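Cocosin 1 acidic chain (Cocos nucifera, PDB 5WPW) serves as a hexameric 11S seed storage globulin of coconut, a nutrient reservoir and potential food allergen built from acidic and basic chains joined by a disulfide. Local coordinates at residues V320-D325 against Q339-P344; G78-F83 against T244-K249; A260-P265 against D409-F414; L187-F192 against E197-L202; V107-E112 against Y127-N132. The protein carries 2 engineered substitutions. All coordinates share one frame; numbering follows the deposited sequence.

Contact 1. Residues V320-D325 against Q339-P344; sequences VEVADD and QLLIVP
L341 and V320 meet tip to tip across the space between two sheets. Tracing L341 outward shows how little of it does the touching. CB and CG stay well back from the side chain of V320, and the CD1 branch turns aside. Only CD2 arrives, at 3.7 Å from V320 CG1, with V320 CB next at 4.2 Å. A looser approach, 4.5 Å from L341 CD2 to V322 CG2, sets this methyl over both valines. With CG trans to the backbone nitrogen (chi1 -179°), the leucine extends away from its own strand, which is what brings CD2 so far across.

The second meeting is between valines: V322 CG1 lies 4.1 Å from V343 CG1, the two side chains crossing at a slant. No hydrogen bond joins the segments, so the contact is purely apolar, and all four residues are buried.

Strands 320-323 and 340-343 approach to 9.5 Å between axes with an angle of 27°, the spacing and modest twist of face-to-face sheets rather than of paired neighbours. This is the core of the C-terminal cupin barrel. Strand 340-343 is the outermost in its sheet, beside 309-314, whose M311 touches V343; on the other side, strand 317-323 runs between 329-336 and 348-354, and M349 of the latter touches both V322 and V343.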
# COMPACT_ATOMS: atom_id res chain seq x y z
N VAL A 320 2.81 37.42 15.77
CA VAL A 320 2.43 36.61 14.62
C VAL A 320 1.76 37.50 13.59
O VAL A 320 0.84 38.26 13.91
CB VAL A 320 1.49 35.45 15.01
CG1 VAL A 320 1.26 34.52 13.79
CG2 VAL A 320 2.06 34.69 16.17
N GLU A 321 2.20 37.40 12.34
CA GLU A 321 1.51 38.02 11.23
C GLU A 321 1.09 36.94 10.24
O GLU A 321 1.89 36.07 9.90
CB GLU A 321 2.39 39.04 10.55
CG GLU A 321 2.70 40.20 11.47
CD GLU A 321 3.54 41.23 10.77
OE1 GLU A 321 4.54 41.67 11.36
OE2 GLU A 321 3.19 41.58 9.63
N VAL A 322 -0.16 37.00 9.80
CA VAL A 322 -0.71 36.05 8.84
C VAL A 322 -1.27 36.83 7.66
O VAL A 322 -1.97 37.83 7.85
CB VAL A 322 -1.78 35.17 9.52
CG1 VAL A 322 -2.37 34.17 8.50
CG2 VAL A 322 -1.19 34.47 10.71
N ALA A 323 -0.97 36.37 6.44
CA ALA A 323 -1.44 36.97 5.19
C ALA A 323 -2.26 35.95 4.40
O ALA A 323 -1.92 34.76 4.38
CB ALA A 323 -0.26 37.44 4.34
N ASP A 324 -3.31 36.42 3.70
CA ASP A 324 -4.17 35.52 2.91
C ASP A 324 -4.00 35.74 1.40
O ASP A 324 -3.11 36.48 0.95
CB ASP A 324 -5.64 35.64 3.36
CG ASP A 324 -6.35 36.88 2.83
OD1 ASP A 324 -5.76 37.71 2.08
OD2 ASP A 324 -7.54 37.01 3.18
N ASP A 325 -4.88 35.11 0.62
CA ASP A 325 -4.76 35.10 -0.83
C ASP A 325 -5.14 36.42 -1.47
O ASP A 325 -4.90 36.60 -2.67
CB ASP A 325 -5.63 33.99 -1.44
CG ASP A 325 -7.07 34.07 -1.00
OD1 ASP A 325 -7.30 34.24 0.21
OD2 ASP A 325 -7.97 33.96 -1.86
N GLN A 339 -3.25 31.25 24.80
CA GLN A 339 -4.02 31.67 23.64
C GLN A 339 -3.79 30.75 22.45
O GLN A 339 -2.72 30.15 22.29
CB GLN A 339 -3.66 33.10 23.25
CG GLN A 339 -3.66 34.03 24.45
CD GLN A 339 -3.56 35.47 24.06
OE1 GLN A 339 -2.75 35.84 23.22
NE2 GLN A 339 -4.38 36.31 24.67
N LEU A 340 -4.77 30.73 21.58
CA LEU A 340 -4.83 29.81 20.46
C LEU A 340 -5.06 30.60 19.19
O LEU A 340 -5.81 31.58 19.18
CB LEU A 340 -5.95 28.80 20.68
CG LEU A 340 -6.20 27.75 19.61
CD1 LEU A 340 -6.63 26.46 20.28
CD2 LEU A 340 -7.27 28.25 18.67
N LEU A 341 -4.43 30.15 18.11
CA LEU A 341 -4.56 30.81 16.81
C LEU A 341 -4.65 29.73 15.75
O LEU A 341 -3.76 28.88 15.68
CB LEU A 341 -3.36 31.72 16.51
CG LEU A 341 -3.38 32.50 15.20
CD1 LEU A 341 -4.54 33.50 15.22
CD2 LEU A 341 -2.02 33.20 14.91
N ILE A 342 -5.68 29.79 14.92
CA ILE A 342 -5.78 28.91 13.76
C ILE A 342 -5.19 29.61 12.54
O ILE A 342 -5.66 30.68 12.13
CB ILE A 342 -7.23 28.50 13.49
CG1 ILE A 342 -7.94 28.15 14.80
CG2 ILE A 342 -7.27 27.34 12.49
CD1 ILE A 342 -7.56 26.85 15.37
N VAL A 343 -4.21 28.97 11.90
CA VAL A 343 -3.67 29.47 10.65
C VAL A 343 -4.16 28.55 9.54
O VAL A 343 -3.77 27.37 9.48
CB VAL A 343 -2.14 29.57 10.71
CG1 VAL A 343 -1.58 30.23 9.44
CG2 VAL A 343 -1.72 30.38 11.99
N PRO A 344 -5.01 29.04 8.64
CA PRO A 344 -5.54 28.18 7.59
C PRO A 344 -4.48 27.73 6.60
O PRO A 344 -3.47 28.40 6.37
CB PRO A 344 -6.59 29.07 6.91
CG PRO A 344 -6.93 30.11 7.94
CD PRO A 344 -5.66 30.35 8.68

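Contact 2. Residues G78-F83 against T244-K249; sequences GCPETF and TYCSMK
Next to the C79–C246 crosslink, the flat group is the ring of Y245. T244 OG1 sits over one of its faces, 3.0 Å above the plane and displaced toward the rim, while hydrogen-bonded to F241 O; the ring also stacks on Y245 of a neighbouring subunit. It leads away from 78-83 and leaves the contact mainly to the cysteines.

C79 SG and C246 SG are covalently joined at 2.0 Å. The torsion about the sulfur–sulfur bond is -83°, close to the relaxed right angle and of left-handed sense. In both cysteines SG lies trans to the carbonyl carbon (chi1 -70° in C79 and -64° in C246), and the two CA atoms end up 5.8 Å apart. P80 adds a minor apolar touch, its CD 4.2 Å from C246 SG. No hydrogen bond crosses between the segments.

C246 is presented by a short 3-10 turn, in which S247 N bonds to T244 O at 3.0 Å and M248 N to Y245 O at 3.3 Å. The carbonyl oxygen of C246 accepts from K106 NZ, tying the turn to a further loop. C79 also packs on F241 of the subunit that supplies the stacked tyrosine. The crosslink is the interchain disulfide of the 11S globulins, which holds the acidic and basic chains together once they have been derived from a single precursor.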
# COMPACT_ATOMS: atom_id res chain seq x y z
N GLY A 78 -10.81 -6.09 21.81
CA GLY A 78 -10.41 -7.33 21.19
C GLY A 78 -8.97 -7.71 21.42
O GLY A 78 -8.54 -8.77 20.96
N CYS A 79 -8.16 -6.81 22.16
CA CYS A 79 -6.79 -7.05 22.58
C CYS A 79 -6.79 -7.69 23.97
O CYS A 79 -7.67 -7.39 24.79
CB CYS A 79 -6.01 -5.75 22.61
SG CYS A 79 -5.72 -5.12 20.88
N PRO A 80 -5.83 -8.57 24.24
CA PRO A 80 -5.76 -9.21 25.57
C PRO A 80 -5.30 -8.23 26.63
O PRO A 80 -4.58 -7.27 26.34
CB PRO A 80 -4.73 -10.33 25.38
CG PRO A 80 -3.93 -9.93 24.16
CD PRO A 80 -4.86 -9.14 23.29
N GLU A 81 -5.73 -8.50 27.87
CA GLU A 81 -5.18 -7.82 29.05
C GLU A 81 -3.81 -8.39 29.32
O GLU A 81 -3.67 -9.59 29.58
CB GLU A 81 -6.08 -8.01 30.26
CG GLU A 81 -7.38 -7.25 30.19
CD GLU A 81 -8.35 -7.92 29.25
OE1 GLU A 81 -8.23 -9.15 29.05
OE2 GLU A 81 -9.21 -7.21 28.68
N THR A 82 -2.77 -7.56 29.22
CA THR A 82 -1.42 -8.06 29.37
C THR A 82 -0.76 -7.59 30.66
O THR A 82 0.38 -7.97 30.92
CB THR A 82 -0.55 -7.66 28.19
OG1 THR A 82 -0.46 -6.24 28.17
CG2 THR A 82 -1.16 -8.18 26.85
N PHE A 83 -1.44 -6.75 31.45
CA PHE A 83 -0.97 -6.36 32.78
C PHE A 83 -1.79 -7.14 33.81
O PHE A 83 -3.01 -6.95 33.88
CB PHE A 83 -1.12 -4.86 33.03
CG PHE A 83 -0.03 -4.00 32.46
CD1 PHE A 83 0.65 -4.37 31.30
CD2 PHE A 83 0.31 -2.81 33.09
CE1 PHE A 83 1.65 -3.57 30.79
CE2 PHE A 83 1.31 -2.00 32.57
CZ PHE A 83 1.98 -2.38 31.41
N THR A 244 1.41 -6.98 17.51
CA THR A 244 1.38 -6.08 16.38
C THR A 244 0.39 -4.96 16.69
O THR A 244 0.77 -3.99 17.36
CB THR A 244 1.07 -6.85 15.09
OG1 THR A 244 -0.26 -7.39 15.15
CG2 THR A 244 2.08 -7.98 14.93
N TYR A 245 -0.86 -5.05 16.25
CA TYR A 245 -1.75 -3.90 16.39
C TYR A 245 -2.00 -3.56 17.85
O TYR A 245 -2.13 -2.38 18.19
CB TYR A 245 -3.06 -4.15 15.66
CG TYR A 245 -2.82 -4.92 14.39
CD1 TYR A 245 -2.33 -4.28 13.25
CD2 TYR A 245 -3.04 -6.29 14.33
CE1 TYR A 245 -2.08 -4.98 12.10
CE2 TYR A 245 -2.79 -7.00 13.17
CZ TYR A 245 -2.31 -6.34 12.05
OH TYR A 245 -2.07 -7.04 10.89
N CYS A 246 -2.06 -4.57 18.73
CA CYS A 246 -2.37 -4.28 20.13
C CYS A 246 -1.22 -3.60 20.85
O CYS A 246 -1.41 -3.13 21.98
CB CYS A 246 -2.75 -5.56 20.87
SG CYS A 246 -4.25 -6.31 20.24
N SER A 247 -0.05 -3.52 20.22
CA SER A 247 1.12 -2.90 20.81
C SER A 247 1.51 -1.62 20.09
O SER A 247 2.69 -1.24 20.11
CB SER A 247 2.29 -3.89 20.82
OG SER A 247 1.90 -5.10 21.45
N MET A 248 0.56 -0.95 19.43
CA MET A 248 0.85 0.34 18.79
C MET A 248 1.30 1.36 19.84
O MET A 248 0.68 1.48 20.90
CB MET A 248 -0.40 0.88 18.10
CG MET A 248 -0.80 0.24 16.81
SD MET A 248 -2.05 1.33 16.10
CE MET A 248 -3.44 0.97 17.17
N LYS A 249 2.35 2.11 19.53
CA LYS A 249 2.71 3.21 20.39
C LYS A 249 1.68 4.32 20.18
O LYS A 249 1.31 4.61 19.05
CB LYS A 249 4.13 3.71 20.07
CG LYS A 249 4.66 4.76 21.04
CD LYS A 249 6.05 5.29 20.63
CE LYS A 249 6.17 5.42 19.12
NZ LYS A 249 6.77 6.71 18.63

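Contact 3. Residues A260-P265 against D409-F414; sequences ADVFNP and DEVAIF
V262 and V411 provide the closest apolar contact, the two side chains passing alongside in opposite directions. V262 CG1 does the touching, 3.7 Å from V411 CG2 and 3.8 Å from V411 CB. It stands trans to its backbone nitrogen (chi1 179°), which points it at the other segment. On V411 the branch that answers is the one wedged between the backbone nitrogen and the carbonyl carbon. The same V262 methyl group also meets I413 CG1 at 4.3 Å, so one methyl bridges two residues.

Polar groups come near but do not bond across the contact. N264 ND2 stays 4.3 Å from I413 O, too far for a hydrogen bond, and that buried carbonyl oxygen has no partner in the model. The other end of the amide is engaged: N264 OD1 accepts from R266 N. The backbone of V411 is held from outside, its N donating to Q84 OE1 of a neighbouring subunit.

The backbones keep apart: the nearest CA pairs, V262–V411 and N264–I413, are 7.3 and 6.9 Å apart, and no hydrogen bond joins the segments. D261 and V262 both face I270, forming a classic beta bulge at the start of the strand.

Strand 262-264 is the outermost strand of one sheet of the C-terminal cupin barrel, paired antiparallel with 268-273. Strand 413-414 belongs to the other sheet, antiparallel to 298-304, and I413 reaches I270 in strand 268-273.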
# COMPACT_ATOMS: atom_id res chain seq x y z
N ALA A 260 15.12 17.78 19.01
CA ALA A 260 14.95 18.77 17.96
C ALA A 260 15.28 18.19 16.59
O ALA A 260 16.20 17.37 16.44
CB ALA A 260 15.85 19.99 18.26
N ASP A 261 14.47 18.59 15.58
CA ASP A 261 14.78 18.37 14.18
C ASP A 261 15.51 19.55 13.54
O ASP A 261 16.25 19.36 12.58
CB ASP A 261 13.50 18.13 13.38
CG ASP A 261 12.81 16.87 13.80
OD1 ASP A 261 13.41 15.79 13.65
OD2 ASP A 261 11.68 16.97 14.30
N VAL A 262 15.27 20.76 14.04
CA VAL A 262 15.92 21.98 13.55
C VAL A 262 16.43 22.71 14.77
O VAL A 262 15.70 22.82 15.76
CB VAL A 262 14.93 22.86 12.77
CG1 VAL A 262 15.62 24.11 12.29
CG2 VAL A 262 14.28 22.07 11.60
N PHE A 263 17.67 23.19 14.73
CA PHE A 263 18.22 23.81 15.92
C PHE A 263 19.27 24.83 15.54
O PHE A 263 20.17 24.51 14.76
CB PHE A 263 18.84 22.79 16.87
CG PHE A 263 19.67 23.41 17.96
CD1 PHE A 263 19.09 24.25 18.90
CD2 PHE A 263 21.03 23.17 18.04
CE1 PHE A 263 19.84 24.81 19.91
CE2 PHE A 263 21.80 23.73 19.04
CZ PHE A 263 21.21 24.55 19.97
N ASN A 264 19.16 26.03 16.11
CA ASN A 264 20.20 27.06 16.04
C ASN A 264 20.41 27.57 17.46
O ASN A 264 19.45 28.09 18.07
CB ASN A 264 19.76 28.18 15.08
CG ASN A 264 20.77 29.30 14.98
OD1 ASN A 264 21.36 29.72 15.98
ND2 ASN A 264 20.96 29.81 13.78
N PRO A 265 21.63 27.49 18.01
CA PRO A 265 21.81 27.81 19.45
C PRO A 265 21.41 29.22 19.84
O PRO A 265 21.14 29.44 21.03
CB PRO A 265 23.31 27.57 19.68
CG PRO A 265 23.93 27.68 18.35
CD PRO A 265 22.90 27.16 17.37
N ASP A 409 21.24 30.41 3.27
CA ASP A 409 21.91 29.34 3.98
C ASP A 409 21.16 28.88 5.22
O ASP A 409 21.56 27.90 5.84
CB ASP A 409 23.31 29.79 4.42
CG ASP A 409 24.36 29.53 3.37
OD1 ASP A 409 24.07 28.78 2.42
OD2 ASP A 409 25.47 30.08 3.50
N GLU A 410 20.09 29.58 5.60
CA GLU A 410 19.51 29.44 6.93
C GLU A 410 18.28 28.54 6.93
O GLU A 410 17.44 28.63 6.04
CB GLU A 410 19.14 30.81 7.50
CG GLU A 410 20.31 31.43 8.22
CD GLU A 410 20.12 32.88 8.57
OE1 GLU A 410 20.78 33.72 7.92
OE2 GLU A 410 19.35 33.17 9.50
N VAL A 411 18.19 27.71 7.97
CA VAL A 411 17.03 26.89 8.30
C VAL A 411 15.87 27.79 8.70
O VAL A 411 15.99 29.01 8.69
CB VAL A 411 17.37 25.90 9.44
CG1 VAL A 411 18.45 24.95 9.00
CG2 VAL A 411 17.82 26.66 10.71
N ALA A 412 14.74 27.19 9.09
CA ALA A 412 13.53 27.97 9.33
C ALA A 412 13.65 28.92 10.53
O ALA A 412 12.87 29.88 10.61
CB ALA A 412 12.34 27.03 9.54
N ILE A 413 14.59 28.68 11.44
CA ILE A 413 14.77 29.51 12.63
C ILE A 413 15.82 30.56 12.29
O ILE A 413 17.00 30.25 12.18
CB ILE A 413 15.20 28.68 13.85
CG1 ILE A 413 14.14 27.63 14.19
CG2 ILE A 413 15.43 29.61 15.07
CD1 ILE A 413 13.17 28.07 15.28
N PHE A 414 15.37 31.80 12.13
CA PHE A 414 16.21 32.91 11.71
C PHE A 414 16.70 33.65 12.95
O PHE A 414 15.90 34.20 13.71
CB PHE A 414 15.42 33.86 10.81
CG PHE A 414 15.25 33.38 9.41
CD1 PHE A 414 15.85 32.21 8.96
CD2 PHE A 414 14.48 34.10 8.52
CE1 PHE A 414 15.67 31.78 7.65
CE2 PHE A 414 14.30 33.68 7.20
CZ PHE A 414 14.90 32.52 6.77

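Contact 4. Residues L187-F192 against E197-L202; sequences LLAAAF and ELARKL
F192 N donates to L188 O at 2.8 Å, a sound helical bond between two residues that both face the helix 197-202. It fixes them one turn apart, so that each can meet a different residue of the partner.

F192 meets L202. The leucine methyl CD1 lies 3.4 Å from F192 CD2 and 3.5 Å from F192 CE2, a tight approach oblique to the ring, with the two side chains coming from opposite directions. In F192 the ring carbon CG is trans to the carbonyl carbon (chi1 -75°), which swings the ring toward the second helix, and A191 CB lies at the ring's edge in its plane.

The two consecutive helices, joined by a short connection, meet almost at a right angle in the N-terminal half of the subunit, in the range of the first cupin type-1 domain; their axes come within 8.8 Å and run at 104°. Small residues permit this at the crossing: the CA atoms of A189 and A199 are 5.3 Å apart, and the two CB atoms 4.0 Å. A199 CB also lies against the backbone of A189, 3.8 Å from its N. Beside it, L188 CD2 rests 3.8 Å from A199 O.

The helix pair also meets the assembly. R407 of a neighbouring subunit donates through NE to A191 O, and F192 and L202 pack on V375 and Y393 of that same subunit.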
# COMPACT_ATOMS: atom_id res chain seq x y z
N LEU A 187 -32.42 -4.87 31.65
CA LEU A 187 -31.59 -5.46 30.61
C LEU A 187 -30.11 -5.29 30.93
O LEU A 187 -29.30 -6.19 30.68
CB LEU A 187 -31.93 -4.88 29.25
CG LEU A 187 -32.73 -5.80 28.30
CD1 LEU A 187 -31.95 -7.06 27.90
CD2 LEU A 187 -34.07 -6.20 28.91
N LEU A 188 -29.75 -4.14 31.52
CA LEU A 188 -28.37 -3.93 31.96
C LEU A 188 -27.97 -4.96 33.01
O LEU A 188 -26.86 -5.52 32.95
CB LEU A 188 -28.23 -2.51 32.49
CG LEU A 188 -26.84 -1.90 32.57
CD1 LEU A 188 -26.21 -1.88 31.19
CD2 LEU A 188 -26.93 -0.50 33.15
N ALA A 189 -28.85 -5.24 33.97
CA ALA A 189 -28.56 -6.31 34.92
C ALA A 189 -28.36 -7.62 34.17
O ALA A 189 -27.36 -8.32 34.38
CB ALA A 189 -29.68 -6.43 35.95
N ALA A 190 -29.28 -7.94 33.27
CA ALA A 190 -29.16 -9.17 32.49
C ALA A 190 -27.87 -9.19 31.69
O ALA A 190 -27.12 -10.16 31.72
CB ALA A 190 -30.37 -9.34 31.57
N ALA A 191 -27.59 -8.10 30.96
CA ALA A 191 -26.36 -8.03 30.18
C ALA A 191 -25.13 -8.25 31.07
O ALA A 191 -24.27 -9.09 30.78
CB ALA A 191 -26.28 -6.69 29.44
N PHE A 192 -25.05 -7.52 32.18
CA PHE A 192 -23.86 -7.62 33.03
C PHE A 192 -23.87 -8.86 33.92
O PHE A 192 -22.83 -9.19 34.48
CB PHE A 192 -23.72 -6.36 33.88
CG PHE A 192 -23.21 -5.15 33.10
CD1 PHE A 192 -23.69 -4.86 31.83
CD2 PHE A 192 -22.24 -4.33 33.63
CE1 PHE A 192 -23.23 -3.76 31.11
CE2 PHE A 192 -21.76 -3.22 32.90
CZ PHE A 192 -22.26 -2.94 31.64
N GLU A 197 -29.54 -3.65 41.97
CA GLU A 197 -28.89 -2.59 42.75
C GLU A 197 -27.58 -2.16 42.11
O GLU A 197 -27.30 -0.96 41.97
CB GLU A 197 -28.66 -3.08 44.18
CG GLU A 197 -27.55 -2.34 44.94
CD GLU A 197 -28.05 -1.05 45.58
OE1 GLU A 197 -27.29 -0.44 46.38
OE2 GLU A 197 -29.20 -0.64 45.29
N LEU A 198 -26.75 -3.13 41.73
CA LEU A 198 -25.47 -2.82 41.10
C LEU A 198 -25.66 -2.19 39.73
O LEU A 198 -24.97 -1.21 39.39
CB LEU A 198 -24.63 -4.09 41.01
CG LEU A 198 -23.18 -3.90 40.61
CD1 LEU A 198 -22.52 -2.85 41.49
CD2 LEU A 198 -22.45 -5.24 40.69
N ALA A 199 -26.57 -2.72 38.91
CA ALA A 199 -26.81 -2.12 37.60
C ALA A 199 -27.28 -0.68 37.73
O ALA A 199 -26.89 0.17 36.92
CB ALA A 199 -27.82 -2.96 36.81
N ARG A 200 -28.08 -0.37 38.77
CA ARG A 200 -28.47 1.02 39.00
C ARG A 200 -27.28 1.90 39.32
O ARG A 200 -27.24 3.07 38.90
CB ARG A 200 -29.48 1.14 40.14
CG ARG A 200 -30.92 0.82 39.81
CD ARG A 200 -31.38 1.40 38.48
NE ARG A 200 -31.17 2.83 38.23
CZ ARG A 200 -31.70 3.46 37.18
NH1 ARG A 200 -32.43 2.78 36.31
NH2 ARG A 200 -31.48 4.74 36.95
N LYS A 201 -26.33 1.38 40.11
CA LYS A 201 -25.16 2.18 40.46
C LYS A 201 -24.28 2.44 39.24
O LYS A 201 -23.62 3.48 39.16
CB LYS A 201 -24.35 1.51 41.57
CG LYS A 201 -25.12 1.37 42.91
CD LYS A 201 -24.37 0.51 43.95
CE LYS A 201 -23.18 1.25 44.58
NZ LYS A 201 -23.57 2.45 45.38
N LEU A 202 -24.25 1.52 38.28
CA LEU A 202 -23.47 1.77 37.07
C LEU A 202 -24.03 2.96 36.30
O LEU A 202 -23.26 3.67 35.63
CB LEU A 202 -23.44 0.53 36.18
CG LEU A 202 -22.49 -0.53 36.71
CD1 LEU A 202 -22.70 -1.81 35.93
CD2 LEU A 202 -21.03 -0.09 36.63

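Contact 5. Residues V107-E112 against Y127-N132; sequences VYQFQE and YNNGEN
F110 and Y127 belong to backbones that share no hydrogen bond, the nearest CA pairs being Q109–Y127 at 9.4 Å and F110–N128 at 9.6 Å, about twice the spacing of paired strands. The contact is made by the ends of F110 and Q109, which reach across to the other segment. The F110 ring brings CE2 to 4.2 Å from Y127 O, obliquely; its CG sits between the backbone nitrogen and the carbonyl carbon (chi1 69°), and from there the ring end comes nearer to Y127. Q109 extends its amide toward the N129 side chain; its OE1 is weakly held by R223 NH1.

N128 shapes the turn that follows. Its OD1 accepts from G130 N at 3.1 Å, an Asx turn, and its ND2 donates to N132 O at 3.0 Å with a nearly straight N-H...O angle of 165°, the acceptor lying almost in the amide plane. ND2 also bonds to I46 O, so this amide grips both its own loop and another part of the barrel.

Strand 70-74 explains the spacing: it pairs antiparallel with both 107-110 and 124-127 in the N-terminal cupin barrel. From there F110 points inward onto I65 of strand 61-67 and V134 of strand 134-140.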
# COMPACT_ATOMS: atom_id res chain seq x y z
N VAL A 107 -0.90 0.30 30.66
CA VAL A 107 -1.14 1.68 31.00
C VAL A 107 0.08 2.48 30.58
O VAL A 107 1.21 1.97 30.56
CB VAL A 107 -1.47 1.83 32.49
CG1 VAL A 107 -2.76 1.06 32.80
CG2 VAL A 107 -0.33 1.30 33.30
N TYR A 108 -0.16 3.72 30.20
CA TYR A 108 0.84 4.58 29.57
C TYR A 108 1.16 5.73 30.52
O TYR A 108 0.28 6.50 30.90
CB TYR A 108 0.31 5.11 28.25
CG TYR A 108 -0.17 4.02 27.32
CD1 TYR A 108 0.69 3.44 26.40
CD2 TYR A 108 -1.50 3.59 27.33
CE1 TYR A 108 0.26 2.46 25.53
CE2 TYR A 108 -1.94 2.59 26.46
CZ TYR A 108 -1.04 2.03 25.57
OH TYR A 108 -1.44 1.03 24.69
N GLN A 109 2.43 5.85 30.88
CA GLN A 109 2.85 6.90 31.80
C GLN A 109 3.36 8.08 31.00
O GLN A 109 4.29 7.93 30.21
CB GLN A 109 3.89 6.37 32.78
CG GLN A 109 3.31 5.26 33.61
CD GLN A 109 4.04 5.06 34.90
OE1 GLN A 109 4.10 5.97 35.74
NE2 GLN A 109 4.62 3.89 35.07
N PHE A 110 2.75 9.23 31.21
CA PHE A 110 3.03 10.40 30.39
C PHE A 110 3.68 11.49 31.23
O PHE A 110 3.75 11.42 32.46
CB PHE A 110 1.74 10.91 29.74
CG PHE A 110 0.76 11.51 30.71
CD1 PHE A 110 0.81 12.85 31.02
CD2 PHE A 110 -0.25 10.73 31.26
CE1 PHE A 110 -0.11 13.41 31.90
CE2 PHE A 110 -1.17 11.29 32.12
CZ PHE A 110 -1.10 12.62 32.44
N GLN A 111 4.18 12.51 30.55
CA GLN A 111 4.88 13.59 31.24
C GLN A 111 4.82 14.83 30.37
O GLN A 111 4.33 14.80 29.24
CB GLN A 111 6.33 13.18 31.53
CG GLN A 111 7.27 13.23 30.33
CD GLN A 111 8.75 13.29 30.73
OE1 GLN A 111 9.31 14.37 30.90
NE2 GLN A 111 9.38 12.12 30.86
N GLU A 112 5.32 15.94 30.92
CA GLU A 112 5.32 17.20 30.17
C GLU A 112 5.97 17.00 28.82
O GLU A 112 6.96 16.28 28.69
CB GLU A 112 6.05 18.30 30.96
CG GLU A 112 5.96 19.68 30.32
CD GLU A 112 6.94 20.67 30.92
OE1 GLU A 112 7.25 21.70 30.26
OE2 GLU A 112 7.39 20.42 32.05
N TYR A 127 -5.14 9.66 34.67
CA TYR A 127 -5.01 9.86 36.12
C TYR A 127 -3.73 10.63 36.44
O TYR A 127 -2.64 10.28 35.97
CB TYR A 127 -5.02 8.52 36.86
CG TYR A 127 -4.72 8.61 38.36
CD1 TYR A 127 -5.66 9.12 39.25
CD2 TYR A 127 -3.50 8.16 38.88
CE1 TYR A 127 -5.39 9.20 40.65
CE2 TYR A 127 -3.21 8.24 40.27
CZ TYR A 127 -4.16 8.75 41.14
OH TYR A 127 -3.88 8.82 42.51
N ASN A 128 -3.87 11.66 37.28
CA ASN A 128 -2.75 12.50 37.72
C ASN A 128 -2.17 11.93 39.00
O ASN A 128 -2.76 12.08 40.07
CB ASN A 128 -3.22 13.94 37.91
CG ASN A 128 -2.09 14.88 38.35
OD1 ASN A 128 -0.93 14.48 38.48
ND2 ASN A 128 -2.44 16.13 38.55
N ASN A 129 -1.00 11.29 38.92
CA ASN A 129 -0.36 10.71 40.09
C ASN A 129 0.83 11.52 40.58
O ASN A 129 1.60 11.03 41.41
CB ASN A 129 0.07 9.28 39.80
CG ASN A 129 1.11 9.20 38.72
OD1 ASN A 129 1.49 10.21 38.11
ND2 ASN A 129 1.58 8.01 38.47
N GLY A 130 1.02 12.73 40.06
CA GLY A 130 2.02 13.64 40.57
C GLY A 130 1.39 14.57 41.58
O GLY A 130 0.24 14.41 41.99
N GLU A 131 2.15 15.59 41.98
CA GLU A 131 1.63 16.55 42.93
C GLU A 131 1.35 17.91 42.32
O GLU A 131 0.79 18.78 43.01
CB GLU A 131 2.58 16.70 44.13
CG GLU A 131 1.84 16.98 45.43
CD GLU A 131 1.15 15.74 46.01
OE1 GLU A 131 -0.06 15.81 46.30
OE2 GLU A 131 1.84 14.69 46.18
N ASN A 132 1.71 18.12 41.08
CA ASN A 132 1.31 19.32 40.38
C ASN A 132 0.14 19.02 39.44
O ASN A 132 -0.05 17.87 39.03
CB ASN A 132 2.50 19.88 39.58
CG ASN A 132 2.89 19.00 38.40
OD1 ASN A 132 2.67 19.37 37.25
ND2 ASN A 132 3.45 17.82 38.68

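The five contacts fall into two groups along the bicupin subunit. Contacts 1 and 3 belong to the C-terminal barrel and join the same two sheets at places 22 Å apart between centres; in sequence, contact 1 falls between the two segments of contact 3. Contacts 4 and 5 fall in the same way between the segments of contact 2, on the N-terminal side. Contacts 2 and 5 touch directly, F83 CE2 lying 3.7 Å from V107 N. Contact 4 stands outermost, 58 Å from contact 3 between centres. Contacts 2 and 3 both touch the same neighbouring subunit, and contacts 2 and 4 share another, tying disulfide, barrel and helices to the hexamer.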